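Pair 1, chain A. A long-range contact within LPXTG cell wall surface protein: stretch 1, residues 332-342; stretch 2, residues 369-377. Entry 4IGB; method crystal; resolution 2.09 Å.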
# COMPACT_ATOMS: atom_id res chain seq x y z
N SER A 332 -17.49 7.08 1.60
CA SER A 332 -17.63 8.52 1.46
C SER A 332 -16.83 9.04 0.27
O SER A 332 -15.77 8.51 -0.07
CB SER A 332 -17.15 9.22 2.73
OG SER A 332 -15.75 9.09 2.84
N ILE A 333 -17.36 10.08 -0.36
CA ILE A 333 -16.62 10.82 -1.36
C ILE A 333 -16.81 12.29 -1.08
O ILE A 333 -17.94 12.75 -0.93
CB ILE A 333 -17.10 10.51 -2.78
CG1 ILE A 333 -16.84 9.04 -3.14
CG2 ILE A 333 -16.41 11.43 -3.78
CD1 ILE A 333 -17.46 8.62 -4.52
N GLU A 334 -15.71 13.03 -1.02
CA GLU A 334 -15.77 14.45 -0.74
C GLU A 334 -14.73 15.17 -1.59
O GLU A 334 -13.74 14.57 -2.01
CB GLU A 334 -15.51 14.72 0.75
CG GLU A 334 -16.35 13.85 1.67
CD GLU A 334 -16.11 14.14 3.16
OE1 GLU A 334 -15.24 14.98 3.48
OE2 GLU A 334 -16.80 13.51 4.00
N MET A 335 -14.99 16.44 -1.84
CA MET A 335 -14.05 17.29 -2.54
C MET A 335 -13.84 18.50 -1.65
O MET A 335 -14.81 19.12 -1.22
CB MET A 335 -14.61 17.73 -3.90
CG MET A 335 -14.97 16.57 -4.82
SD MET A 335 -16.43 15.70 -4.27
CE MET A 335 -16.85 14.81 -5.79
N VAL A 336 -12.58 18.80 -1.38
CA VAL A 336 -12.22 19.86 -0.45
C VAL A 336 -11.55 20.98 -1.21
O VAL A 336 -10.51 20.77 -1.83
CB VAL A 336 -11.19 19.36 0.60
CG1 VAL A 336 -10.75 20.51 1.49
CG2 VAL A 336 -11.77 18.24 1.44
N GLN A 337 -12.16 22.15 -1.17
CA GLN A 337 -11.56 23.36 -1.73
C GLN A 337 -11.05 24.24 -0.59
O GLN A 337 -11.58 24.20 0.52
CB GLN A 337 -12.61 24.17 -2.51
CG GLN A 337 -12.43 24.17 -4.01
CD GLN A 337 -11.19 24.91 -4.50
OE1 GLN A 337 -10.29 25.24 -3.73
NE2 GLN A 337 -11.14 25.16 -5.81
N LYS A 338 -10.02 25.02 -0.87
CA LYS A 338 -9.64 26.06 0.08
C LYS A 338 -9.20 27.27 -0.71
O LYS A 338 -8.33 27.18 -1.56
CB LYS A 338 -8.54 25.59 1.03
CG LYS A 338 -8.18 26.62 2.10
CD LYS A 338 -7.09 26.11 3.04
CE LYS A 338 -6.68 27.18 4.05
NZ LYS A 338 -5.33 26.91 4.61
N PHE A 339 -9.83 28.40 -0.44
CA PHE A 339 -9.62 29.57 -1.27
C PHE A 339 -8.64 30.56 -0.68
O PHE A 339 -8.69 30.86 0.51
CB PHE A 339 -10.95 30.26 -1.54
CG PHE A 339 -11.93 29.40 -2.29
CD1 PHE A 339 -11.73 29.13 -3.64
CD2 PHE A 339 -13.03 28.84 -1.65
CE1 PHE A 339 -12.63 28.33 -4.33
CE2 PHE A 339 -13.92 28.05 -2.34
CZ PHE A 339 -13.72 27.80 -3.69
N ASP A 340 -7.75 31.06 -1.53
CA ASP A 340 -6.86 32.15 -1.14
C ASP A 340 -7.67 33.22 -0.39
O ASP A 340 -8.80 33.53 -0.76
CB ASP A 340 -6.19 32.73 -2.39
CG ASP A 340 -5.12 33.76 -2.06
OD1 ASP A 340 -3.95 33.55 -2.45
OD2 ASP A 340 -5.46 34.79 -1.44
N GLU A 341 -7.08 33.76 0.68
CA GLU A 341 -7.76 34.73 1.55
C GLU A 341 -8.22 35.99 0.83
O GLU A 341 -9.08 36.72 1.33
CB GLU A 341 -6.87 35.09 2.75
CG GLU A 341 -6.87 34.00 3.81
CD GLU A 341 -5.76 34.14 4.83
OE1 GLU A 341 -4.91 35.05 4.68
OE2 GLU A 341 -5.75 33.33 5.79
N ARG A 342 -7.65 36.25 -0.34
CA ARG A 342 -8.03 37.40 -1.14
C ARG A 342 -9.32 37.16 -1.93
O ARG A 342 -9.75 38.02 -2.71
CB ARG A 342 -6.89 37.80 -2.08
CG ARG A 342 -5.67 38.32 -1.33
CD ARG A 342 -4.47 38.40 -2.23
NE ARG A 342 -3.93 37.09 -2.57
CZ ARG A 342 -2.84 36.92 -3.29
NH1 ARG A 342 -2.18 37.98 -3.74
NH2 ARG A 342 -2.39 35.70 -3.56
N GLY A 369 -14.65 28.89 7.21
CA GLY A 369 -13.75 29.94 6.79
C GLY A 369 -13.57 29.92 5.28
O GLY A 369 -14.55 30.00 4.54
N GLN A 370 -12.32 29.81 4.85
CA GLN A 370 -11.98 29.71 3.43
C GLN A 370 -12.07 28.29 2.86
O GLN A 370 -11.90 28.08 1.66
CB GLN A 370 -10.58 30.29 3.20
CG GLN A 370 -10.49 31.80 3.45
CD GLN A 370 -11.28 32.60 2.42
OE1 GLN A 370 -12.41 33.02 2.68
NE2 GLN A 370 -10.69 32.83 1.26
N THR A 371 -12.34 27.30 3.70
CA THR A 371 -12.49 25.93 3.21
C THR A 371 -13.93 25.57 2.88
O THR A 371 -14.82 25.75 3.70
CB THR A 371 -11.95 24.91 4.22
OG1 THR A 371 -10.56 25.14 4.42
CG2 THR A 371 -12.16 23.49 3.71
N VAL A 372 -14.15 25.05 1.68
CA VAL A 372 -15.48 24.60 1.28
C VAL A 372 -15.45 23.14 0.84
O VAL A 372 -14.71 22.77 -0.07
CB VAL A 372 -16.06 25.47 0.15
CG1 VAL A 372 -17.38 24.86 -0.35
CG2 VAL A 372 -16.27 26.88 0.65
N THR A 373 -16.27 22.32 1.49
CA THR A 373 -16.21 20.88 1.28
C THR A 373 -17.52 20.35 0.73
O THR A 373 -18.58 20.56 1.30
CB THR A 373 -15.86 20.14 2.58
OG1 THR A 373 -14.54 20.53 3.00
CG2 THR A 373 -15.89 18.63 2.38
N VAL A 374 -17.44 19.65 -0.39
CA VAL A 374 -18.61 18.99 -0.95
C VAL A 374 -18.57 17.51 -0.60
O VAL A 374 -17.56 16.84 -0.83
CB VAL A 374 -18.69 19.16 -2.47
CG1 VAL A 374 -19.83 18.30 -3.03
CG2 VAL A 374 -18.87 20.62 -2.81
N LYS A 375 -19.67 17.01 -0.04
CA LYS A 375 -19.77 15.61 0.35
C LYS A 375 -20.93 14.99 -0.39
O LYS A 375 -22.07 15.45 -0.26
CB LYS A 375 -20.03 15.49 1.86
CG LYS A 375 -19.06 16.29 2.72
CD LYS A 375 -19.35 16.11 4.21
CE LYS A 375 -18.47 17.02 5.07
NZ LYS A 375 -18.41 16.57 6.49
N MET A 376 -20.65 13.96 -1.19
CA MET A 376 -21.71 13.23 -1.88
C MET A 376 -22.49 12.49 -0.81
O MET A 376 -21.90 12.02 0.15
CB MET A 376 -21.14 12.27 -2.92
CG MET A 376 -20.09 12.90 -3.82
SD MET A 376 -20.62 14.47 -4.54
CE MET A 376 -21.98 13.96 -5.60
N THR A 377 -23.81 12.42 -0.97
CA THR A 377 -24.65 11.73 0.00
C THR A 377 -24.58 10.21 -0.16
O THR A 377 -24.19 9.70 -1.22
CB THR A 377 -26.12 12.11 -0.17
OG1 THR A 377 -26.54 11.76 -1.49
CG2 THR A 377 -26.32 13.60 0.05
O HOH W 1 -19.55 11.13 1.20
O HOH W 2 -15.47 21.54 -2.33

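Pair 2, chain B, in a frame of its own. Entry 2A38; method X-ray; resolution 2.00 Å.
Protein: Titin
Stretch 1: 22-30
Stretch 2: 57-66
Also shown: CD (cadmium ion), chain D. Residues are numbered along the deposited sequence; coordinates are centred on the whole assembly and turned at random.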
# COMPACT_ATOMS: atom_id res chain seq x y z
N THR B 22 0.98 -1.79 -9.79
CA THR B 22 1.95 -1.42 -10.80
C THR B 22 1.25 -0.69 -11.94
O THR B 22 0.16 -1.08 -12.35
CB THR B 22 2.69 -2.66 -11.36
OG1 THR B 22 1.75 -3.53 -12.00
CG2 THR B 22 3.39 -3.42 -10.25
N ALA B 23 1.88 0.36 -12.44
CA ALA B 23 1.32 1.14 -13.55
C ALA B 23 2.24 1.03 -14.75
O ALA B 23 3.46 1.13 -14.63
CB ALA B 23 1.15 2.60 -13.16
N THR B 24 1.64 0.81 -15.92
CA THR B 24 2.42 0.69 -17.13
C THR B 24 1.87 1.47 -18.31
O THR B 24 0.68 1.37 -18.65
CB THR B 24 2.55 -0.78 -17.57
OG1 THR B 24 2.93 -1.58 -16.45
CG2 THR B 24 3.61 -0.91 -18.66
N PHE B 25 2.75 2.26 -18.91
CA PHE B 25 2.46 3.04 -20.10
C PHE B 25 3.29 2.34 -21.17
O PHE B 25 4.47 2.06 -20.96
CB PHE B 25 2.94 4.48 -19.93
CG PHE B 25 1.94 5.38 -19.28
CD1 PHE B 25 2.25 6.07 -18.11
CD2 PHE B 25 0.67 5.55 -19.83
CE1 PHE B 25 1.32 6.92 -17.51
CE2 PHE B 25 -0.27 6.40 -19.24
CZ PHE B 25 0.05 7.08 -18.08
N GLU B 26 2.68 2.04 -22.31
CA GLU B 26 3.38 1.37 -23.39
C GLU B 26 2.95 1.99 -24.72
O GLU B 26 1.82 2.44 -24.87
CB GLU B 26 3.08 -0.13 -23.39
CG GLU B 26 3.79 -0.92 -24.48
CD GLU B 26 2.82 -1.56 -25.47
OE1 GLU B 26 1.94 -0.84 -26.00
OE2 GLU B 26 2.94 -2.77 -25.73
N ALA B 27 3.87 2.01 -25.68
CA ALA B 27 3.57 2.58 -26.97
C ALA B 27 4.43 1.91 -28.01
O ALA B 27 5.47 1.35 -27.69
CB ALA B 27 3.84 4.07 -26.96
N HIS B 28 3.99 1.94 -29.26
CA HIS B 28 4.76 1.37 -30.34
C HIS B 28 5.12 2.53 -31.22
O HIS B 28 4.25 3.29 -31.66
CB HIS B 28 3.95 0.35 -31.12
CG HIS B 28 3.83 -0.96 -30.41
ND1 HIS B 28 4.67 -2.02 -30.67
CD2 HIS B 28 3.02 -1.36 -29.41
CE1 HIS B 28 4.38 -3.01 -29.85
NE2 HIS B 28 3.38 -2.64 -29.08
N ILE B 29 6.40 2.66 -31.48
CA ILE B 29 6.88 3.75 -32.29
C ILE B 29 7.58 3.23 -33.53
O ILE B 29 8.37 2.29 -33.46
CB ILE B 29 7.86 4.62 -31.49
CG1 ILE B 29 7.15 5.16 -30.25
CG2 ILE B 29 8.42 5.73 -32.37
CD1 ILE B 29 8.05 5.88 -29.30
N SER B 30 7.27 3.85 -34.66
CA SER B 30 7.87 3.48 -35.92
C SER B 30 8.72 4.67 -36.38
O SER B 30 8.59 5.76 -35.85
CB SER B 30 6.77 3.16 -36.93
OG SER B 30 7.29 2.51 -38.07
N SER B 57 12.15 1.42 -20.73
CA SER B 57 12.76 0.59 -21.75
C SER B 57 12.25 0.93 -23.14
O SER B 57 11.15 1.46 -23.29
CB SER B 57 12.50 -0.89 -21.45
OG SER B 57 11.12 -1.19 -21.56
N PHE B 58 13.07 0.65 -24.16
CA PHE B 58 12.71 0.89 -25.56
C PHE B 58 13.38 -0.18 -26.41
O PHE B 58 14.56 -0.07 -26.73
CB PHE B 58 13.15 2.27 -26.04
CG PHE B 58 12.77 2.55 -27.47
CD1 PHE B 58 11.48 2.28 -27.92
CD2 PHE B 58 13.69 3.09 -28.36
CE1 PHE B 58 11.11 2.54 -29.24
CE2 PHE B 58 13.33 3.36 -29.69
CZ PHE B 58 12.03 3.08 -30.13
N SER B 59 12.62 -1.20 -26.77
CA SER B 59 13.13 -2.31 -27.56
C SER B 59 12.11 -2.79 -28.58
O SER B 59 10.91 -2.77 -28.32
CB SER B 59 13.51 -3.47 -26.63
OG SER B 59 13.80 -4.64 -27.37
N ASP B 60 12.59 -3.22 -29.74
CA ASP B 60 11.74 -3.71 -30.82
C ASP B 60 10.64 -2.71 -31.17
O ASP B 60 9.53 -3.11 -31.51
CB ASP B 60 11.10 -5.05 -30.46
CG ASP B 60 12.12 -6.14 -30.17
OD1 ASP B 60 13.04 -6.34 -31.00
OD2 ASP B 60 12.00 -6.80 -29.11
N GLY B 61 10.96 -1.42 -31.09
CA GLY B 61 9.98 -0.40 -31.40
C GLY B 61 8.91 -0.26 -30.34
O GLY B 61 7.92 0.43 -30.55
N ARG B 62 9.10 -0.92 -29.21
CA ARG B 62 8.15 -0.86 -28.11
C ARG B 62 8.76 -0.08 -26.95
O ARG B 62 9.77 -0.49 -26.38
CB ARG B 62 7.80 -2.27 -27.65
CG ARG B 62 6.68 -2.32 -26.61
CD ARG B 62 6.76 -3.60 -25.79
NE ARG B 62 5.53 -3.87 -25.06
CZ ARG B 62 5.37 -4.88 -24.20
NH1 ARG B 62 6.38 -5.70 -23.96
NH2 ARG B 62 4.20 -5.07 -23.60
N ALA B 63 8.17 1.05 -26.60
CA ALA B 63 8.66 1.86 -25.49
C ALA B 63 7.76 1.56 -24.30
O ALA B 63 6.54 1.54 -24.43
CB ALA B 63 8.60 3.34 -25.82
N LYS B 64 8.36 1.34 -23.14
CA LYS B 64 7.60 1.04 -21.94
C LYS B 64 8.14 1.77 -20.72
O LYS B 64 9.35 1.91 -20.54
CB LYS B 64 7.60 -0.47 -21.70
CG LYS B 64 6.98 -0.90 -20.38
CD LYS B 64 6.64 -2.38 -20.39
CE LYS B 64 5.59 -2.66 -21.46
NZ LYS B 64 5.02 -4.03 -21.36
N LEU B 65 7.22 2.27 -19.90
CA LEU B 65 7.55 2.97 -18.67
C LEU B 65 6.74 2.30 -17.57
O LEU B 65 5.51 2.36 -17.58
CB LEU B 65 7.18 4.45 -18.76
CG LEU B 65 7.57 5.29 -17.54
CD1 LEU B 65 7.72 6.74 -17.94
CD2 LEU B 65 6.53 5.13 -16.45
N THR B 66 7.41 1.67 -16.62
CA THR B 66 6.72 0.98 -15.54
C THR B 66 7.05 1.53 -14.17
O THR B 66 8.22 1.73 -13.84
CB THR B 66 7.04 -0.52 -15.54
OG1 THR B 66 6.58 -1.12 -16.76
CG2 THR B 66 6.37 -1.22 -14.36
CD CD D . 2.18 -3.90 -27.41
O HOH W 3 6.53 -2.18 -32.88
O HOH W 4 0.51 -2.33 -27.20

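Pair 1 and pair 2 each set two antiparallel strands side by side. In pair 1 the axes of strands 333-338 and 371-376 approach to 4.6 Å at 164°; in pair 2 strands 23-30 and 62-66 approach to 4.8 Å at 159°. Superposing N, CA and C of 14 central residues gives an RMSD of 0.5 Å, so the register can be compared residue by residue.

The backbone ladder is the common element. Met A335 and Val A374 form a hydrogen-bonded pair, with N of Met A335 2.8 Å from O of Val A374 and N of Val A374 2.8 Å from O of Met A335. Their counterparts, Phe B25 and Leu B65, do the same: N of Phe B25 lies 3.1 Å from O of Leu B65, and N of Leu B65 3.0 Å from O of Phe B25. Gln A337 with Val A372 matches Ala B27 with Ala B63, again with two bonds each. One further rung is common to both: N of Phe A339 donates to O of Gln A370 at 3.0 Å, as N of Ile B29 does to O of Gly B61 at 2.9 Å.

The inward-facing positions are the buried ones of these hydrogen-bonded pairs and their neighbours. At Met A335 = Phe B25, the partner is Val A374 = Leu B65, apolar in both pairs. SD of Met A335 is 4.5 Å from CG1 of Val A374, and CB of Phe B25 is 4.4 Å from CB of Leu B65, while the end of the phenylalanine leads away. Within pair 1, CE of Met A335 also lies 4.0 Å from SD of Met A376.

At Gln A337 = Ala B27, a buried amide replaces a methyl. The end of Gln A337 leads away from the other strand, and both its OE1 and NE2 are hydrogen-bonded elsewhere in the structure, so its polar atoms are satisfied despite burial. Opposite, Val A372 = Ala B63 is packed by Phe A339 = Ile B29, whose side-chain centres differ by just 0.6 Å. The ring edge of Phe A339 brings CE2 to 4.0 Å from CG2 of Val A372; CD1 of Ile B29 comes to 4.3 Å from CB of Ala B63. An aromatic ring against a valine thus matches a branched aliphatic chain against an alanine. Ile A333 = Ala B23 is buried in both pairs; in pair 1, CG2 of Ile A333 lies 4.0 Å from CG of Met A376.

The other face diverges more. Val A336 = Glu B26 places CG2 of Val A336 3.9 Å from OG1 of Thr A373, but OE2 of Glu B26 accepts from NE of Arg B62 at 2.9 Å within a salt bridge and binds cadmium at 2.2 Å. His B28, matching Lys A338, supplies NE2 to the metal at 2.4 Å.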